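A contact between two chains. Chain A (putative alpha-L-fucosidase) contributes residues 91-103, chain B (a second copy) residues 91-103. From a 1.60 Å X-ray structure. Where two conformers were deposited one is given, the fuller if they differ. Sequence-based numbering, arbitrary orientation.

Chain A (91-103) SDVNPYCLKAVKW
Chain B 91-103: SDVNPYCLKAVKW

The centre of this contact is a pair of prolines, each pointing its CA-to-CB bond toward the other chain and each packed on an alanine and a tyrosine of the opposite copy. The register is set by two pairs, P95(A) CA with A100(B) CA at 5.3 Å and A100(A) CA with P95(B) CA at 5.2 Å, so the same two positions meet twice with the chains exchanged, as expected for a near-twofold arrangement. At these spacings the side chains touch: P95(A) CB lies 3.8 Å from A100(B) CB, and A100(A) CB lies 3.8 Å from P95(B) CB. Both proline rings are C-gamma endo. P95(A) CG approaches Y96(B) CD1 at 3.7 Å, and Y96(A) CD1 approaches P95(B) CG at 3.8 Å; each ring is met obliquely, with chi1 in t and chi2 near 45°. The prolines also meet each other, P95(A) O standing 3.7 Å from P95(B) CB.

Neither backbone forms a regular helix or strand. Residues 98-100 have helical phi/psi, from -61/-18 at L98(A) to -85/-18 at A100(B), without the regular bonds. Ahead of them, Y96 (-87/72 in A, -88/77 in B) makes a tight turn, over which C97(A) N donates a weak bond to P95(A) O at 3.0 Å, as C97(B) N does to P95(B) O; C97 (-147/-169 and -150/-169) is extended. The loop is braced internally: S91(A) OG accepts from V93(A) N at 3.1 Å and N94(A) N at 3.0 Å, N94(A) OD1 accepts from Y96(A) N at 3.0 Å, and A100(A) N donates to C97(A) O at 2.9 Å. Chain B repeats all four bonds.

Outside the prolines the lysines contribute mainly their aliphatic parts. Both K99 side chains follow m, t, t, m, and their CA-to-CB bonds point toward the partner; K99(A) CB is 3.6 Å from K99(B) O, while K99(A) CD lies 3.8 Å from A100(B) O and K99(B) CD 3.7 Å from A100(A) O.

No direct hydrogen bond crosses between the modelled atoms, and water carries the polar link instead. Water 3 donates to P95(A) O and P95(B) O, both at 2.9 Å, bridging equivalent carbonyls. A100(B) O, at 2.8 Å from each, accepts from water 1, which also donates to S91(A) O at 2.7 Å, and from water 2, which also donates to D92(A) OD1 at 2.7 Å. Waters 5 and 6 repeat this around A100(A) O, 2.8 Å from each, reaching S91(B) O and D92(B) OD1 at 2.7 Å.

At the outer edge the two copies are modelled unequally. K102(A), chi1 m and then t throughout, brings CE to 3.7 Å from D92(B) CG, yet K102(A) NZ remains 4.3 Å from D92(B) OD2: opposite charges near each other, beyond a salt bridge. K102(B) lacks modelled CE and NZ, so the matching approach cannot be compared at its end; its closest atom to the partner is K102(B) CG, 4.2 Å from D92(A) OD1.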

# COMPACT_ATOMS: atom_id res chain seq x y z
N SER A 91 -4.14 -7.82 7.69
CA SER A 91 -4.65 -6.51 8.11
C SER A 91 -5.74 -6.02 7.17
O SER A 91 -5.72 -6.35 5.98
CB SER A 91 -3.53 -5.45 8.06
OG SER A 91 -3.98 -4.17 8.49
N ASP A 92 -6.70 -5.31 7.74
CA ASP A 92 -7.77 -4.66 6.97
C ASP A 92 -7.56 -3.15 6.80
O ASP A 92 -8.45 -2.44 6.32
CB ASP A 92 -9.08 -4.93 7.68
CG ASP A 92 -9.34 -6.41 7.83
OD1 ASP A 92 -9.27 -7.13 6.80
OD2 ASP A 92 -9.64 -6.87 8.97
N VAL A 93 -6.38 -2.68 7.22
CA VAL A 93 -6.05 -1.27 7.16
C VAL A 93 -4.75 -0.99 6.48
O VAL A 93 -4.63 0.06 5.82
CB VAL A 93 -6.14 -0.56 8.56
CG1 VAL A 93 -7.55 -0.75 9.15
CG2 VAL A 93 -5.09 -1.12 9.53
N ASN A 94 -3.77 -1.88 6.64
CA ASN A 94 -2.51 -1.77 5.90
C ASN A 94 -2.57 -2.79 4.77
O ASN A 94 -2.48 -3.97 5.04
CB ASN A 94 -1.36 -2.16 6.81
CG ASN A 94 -0.01 -2.12 6.09
OD1 ASN A 94 0.08 -1.72 4.95
ND2 ASN A 94 1.04 -2.61 6.75
N PRO A 95 -2.80 -2.35 3.52
CA PRO A 95 -2.95 -3.31 2.40
C PRO A 95 -1.62 -3.98 2.04
O PRO A 95 -1.60 -5.01 1.35
CB PRO A 95 -3.42 -2.43 1.24
CG PRO A 95 -2.86 -1.04 1.59
CD PRO A 95 -2.88 -0.96 3.09
N TYR A 96 -0.52 -3.38 2.50
CA TYR A 96 0.82 -3.90 2.26
C TYR A 96 1.16 -4.91 3.33
O TYR A 96 1.87 -4.63 4.31
CB TYR A 96 1.82 -2.76 2.32
CG TYR A 96 3.17 -2.98 1.71
CD1 TYR A 96 3.32 -3.59 0.47
CD2 TYR A 96 4.32 -2.50 2.33
CE1 TYR A 96 4.57 -3.70 -0.14
CE2 TYR A 96 5.56 -2.64 1.71
CZ TYR A 96 5.67 -3.23 0.49
OH TYR A 96 6.90 -3.26 -0.16
N CYS A 97 0.50 -6.04 3.20
CA CYS A 97 0.59 -7.12 4.20
C CYS A 97 0.47 -8.48 3.50
O CYS A 97 0.49 -8.57 2.27
CB CYS A 97 -0.47 -6.93 5.28
SG CYS A 97 -2.19 -7.28 4.78
N LEU A 98 0.32 -9.52 4.31
CA LEU A 98 0.25 -10.87 3.77
C LEU A 98 -0.89 -11.14 2.80
O LEU A 98 -0.84 -12.12 2.02
CB LEU A 98 0.37 -11.89 4.90
CG LEU A 98 1.76 -11.91 5.53
CD1 LEU A 98 1.65 -12.77 6.84
CD2 LEU A 98 2.88 -12.43 4.60
N LYS A 99 -1.92 -10.29 2.80
CA LYS A 99 -2.99 -10.41 1.81
C LYS A 99 -2.45 -10.19 0.37
O LYS A 99 -3.07 -10.66 -0.58
CB LYS A 99 -4.10 -9.38 2.07
CG LYS A 99 -4.89 -9.64 3.32
CD LYS A 99 -6.02 -8.67 3.47
CE LYS A 99 -6.93 -9.00 4.62
NZ LYS A 99 -7.72 -10.26 4.40
N ALA A 100 -1.35 -9.46 0.25
CA ALA A 100 -0.87 -9.07 -1.08
C ALA A 100 -0.06 -10.09 -1.81
O ALA A 100 0.12 -9.98 -3.02
CB ALA A 100 -0.03 -7.78 -0.95
N VAL A 101 0.48 -11.07 -1.07
CA VAL A 101 1.48 -11.94 -1.62
C VAL A 101 0.96 -13.28 -2.08
O VAL A 101 -0.13 -13.70 -1.66
CB VAL A 101 2.64 -12.18 -0.61
CG1 VAL A 101 3.30 -10.88 -0.21
CG2 VAL A 101 2.16 -13.02 0.60
N LYS A 102 1.69 -13.92 -2.99
CA LYS A 102 1.31 -15.26 -3.50
C LYS A 102 1.49 -16.38 -2.47
O LYS A 102 0.70 -17.34 -2.46
CB LYS A 102 2.14 -15.58 -4.74
CG LYS A 102 1.90 -14.65 -5.92
CD LYS A 102 2.95 -14.90 -7.01
CE LYS A 102 2.72 -14.01 -8.28
NZ LYS A 102 3.77 -14.20 -9.39
N TRP A 103 2.49 -16.22 -1.59
CA TRP A 103 2.73 -17.16 -0.51
C TRP A 103 1.46 -17.35 0.32
O TRP A 103 0.79 -16.38 0.69
CB TRP A 103 3.86 -16.64 0.36
CG TRP A 103 4.17 -17.49 1.53
CD1 TRP A 103 4.92 -18.62 1.53
CD2 TRP A 103 3.79 -17.27 2.90
NE1 TRP A 103 5.02 -19.12 2.81
CE2 TRP A 103 4.35 -18.31 3.66
CE3 TRP A 103 3.05 -16.29 3.55
CZ2 TRP A 103 4.17 -18.41 5.05
CZ3 TRP A 103 2.89 -16.38 4.91
CH2 TRP A 103 3.44 -17.41 5.65
N SER B 91 -3.65 -7.68 -8.59
CA SER B 91 -2.29 -7.26 -8.90
C SER B 91 -1.30 -7.95 -7.98
O SER B 91 -1.59 -8.24 -6.82
CB SER B 91 -2.14 -5.76 -8.77
OG SER B 91 -0.85 -5.32 -9.17
N ASP B 92 -0.12 -8.17 -8.53
CA ASP B 92 1.04 -8.72 -7.80
C ASP B 92 2.12 -7.64 -7.54
O ASP B 92 3.18 -7.94 -6.98
CB ASP B 92 1.61 -9.92 -8.56
CG ASP B 92 0.62 -11.02 -8.72
OD1 ASP B 92 -0.05 -11.42 -7.74
OD2 ASP B 92 0.46 -11.53 -9.86
N VAL B 93 1.80 -6.38 -7.89
CA VAL B 93 2.72 -5.26 -7.73
C VAL B 93 2.08 -4.09 -6.95
O VAL B 93 2.76 -3.34 -6.20
CB VAL B 93 3.30 -4.76 -9.04
CG1 VAL B 93 4.03 -5.88 -9.77
CG2 VAL B 93 2.22 -4.15 -9.96
N ASN B 94 0.78 -3.88 -7.16
CA ASN B 94 0.06 -2.90 -6.39
C ASN B 94 -0.74 -3.62 -5.33
O ASN B 94 -1.72 -4.26 -5.64
CB ASN B 94 -0.87 -2.10 -7.31
CG ASN B 94 -1.76 -1.14 -6.54
OD1 ASN B 94 -1.50 -0.84 -5.36
ND2 ASN B 94 -2.78 -0.58 -7.24
N PRO B 95 -0.32 -3.48 -4.04
CA PRO B 95 -0.98 -4.23 -2.99
C PRO B 95 -2.34 -3.65 -2.61
O PRO B 95 -3.19 -4.31 -2.00
CB PRO B 95 0.00 -4.10 -1.82
CG PRO B 95 0.61 -2.73 -2.01
CD PRO B 95 0.79 -2.66 -3.53
N TYR B 96 -2.55 -2.41 -3.00
CA TYR B 96 -3.81 -1.68 -2.75
C TYR B 96 -4.72 -2.00 -3.92
O TYR B 96 -4.94 -1.19 -4.81
CB TYR B 96 -3.49 -0.21 -2.68
CG TYR B 96 -4.53 0.72 -2.11
CD1 TYR B 96 -5.21 0.43 -0.93
CD2 TYR B 96 -4.74 1.95 -2.68
CE1 TYR B 96 -6.08 1.34 -0.36
CE2 TYR B 96 -5.62 2.87 -2.13
CZ TYR B 96 -6.27 2.58 -1.00
OH TYR B 96 -7.07 3.53 -0.45
N CYS B 97 -5.28 -3.20 -3.88
CA CYS B 97 -6.09 -3.74 -4.98
C CYS B 97 -7.10 -4.66 -4.33
O CYS B 97 -7.26 -4.67 -3.10
CB CYS B 97 -5.24 -4.43 -6.04
SG CYS B 97 -4.54 -6.03 -5.53
N LEU B 98 -7.79 -5.42 -5.16
CA LEU B 98 -8.92 -6.25 -4.66
C LEU B 98 -8.45 -7.37 -3.73
O LEU B 98 -9.26 -7.99 -3.03
CB LEU B 98 -9.76 -6.69 -5.84
CG LEU B 98 -10.58 -5.58 -6.55
CD1 LEU B 98 -11.17 -6.24 -7.82
CD2 LEU B 98 -11.65 -5.03 -5.65
N LYS B 99 -7.14 -7.61 -3.68
CA LYS B 99 -6.61 -8.58 -2.69
C LYS B 99 -6.75 -8.07 -1.25
O LYS B 99 -6.77 -8.87 -0.32
CB LYS B 99 -5.13 -8.84 -2.97
CG LYS B 99 -4.84 -9.67 -4.25
CD LYS B 99 -3.34 -9.87 -4.40
CE LYS B 99 -3.02 -10.71 -5.60
NZ LYS B 99 -3.54 -12.11 -5.40
N ALA B 100 -6.87 -6.75 -1.07
CA ALA B 100 -6.84 -6.14 0.23
C ALA B 100 -8.15 -6.09 0.97
O ALA B 100 -8.19 -5.87 2.18
CB ALA B 100 -6.25 -4.70 0.09
N VAL B 101 -9.25 -6.28 0.23
CA VAL B 101 -10.59 -6.12 0.75
C VAL B 101 -11.29 -7.39 1.14
O VAL B 101 -10.96 -8.49 0.64
CB VAL B 101 -11.50 -5.31 -0.23
CG1 VAL B 101 -10.93 -3.90 -0.46
CG2 VAL B 101 -11.70 -6.02 -1.57
N LYS B 102 -12.31 -7.21 1.98
CA LYS B 102 -13.12 -8.33 2.43
C LYS B 102 -14.07 -8.80 1.32
O LYS B 102 -14.46 -9.96 1.29
CB LYS B 102 -13.88 -7.94 3.70
CG LYS B 102 -12.98 -7.66 4.91
CD LYS B 102 -13.73 -6.97 6.06
N TRP B 103 -14.50 -7.88 0.45
CA TRP B 103 -15.39 -8.16 -0.64
C TRP B 103 -14.80 -9.28 -1.50
O TRP B 103 -13.61 -9.26 -1.82
CB TRP B 103 -15.60 -6.89 -1.49
CG TRP B 103 -16.51 -7.04 -2.68
CD1 TRP B 103 -17.85 -7.03 -2.68
CD2 TRP B 103 -16.11 -7.18 -4.04
NE1 TRP B 103 -18.35 -7.14 -3.97
CE2 TRP B 103 -17.29 -7.25 -4.82
CE3 TRP B 103 -14.87 -7.24 -4.67
CZ2 TRP B 103 -17.26 -7.37 -6.18
CZ3 TRP B 103 -14.85 -7.39 -6.03
CH2 TRP B 103 -16.02 -7.45 -6.77
O HOH W 1 -5.93 -5.07 3.59
O HOH W 2 -9.90 -6.17 4.38
O HOH W 3 -3.34 -6.64 -0.28
O HOH W 4 -5.82 -11.44 -0.38
O HOH W 5 -0.56 -7.65 -4.38
O HOH W 6 1.09 -11.24 -5.30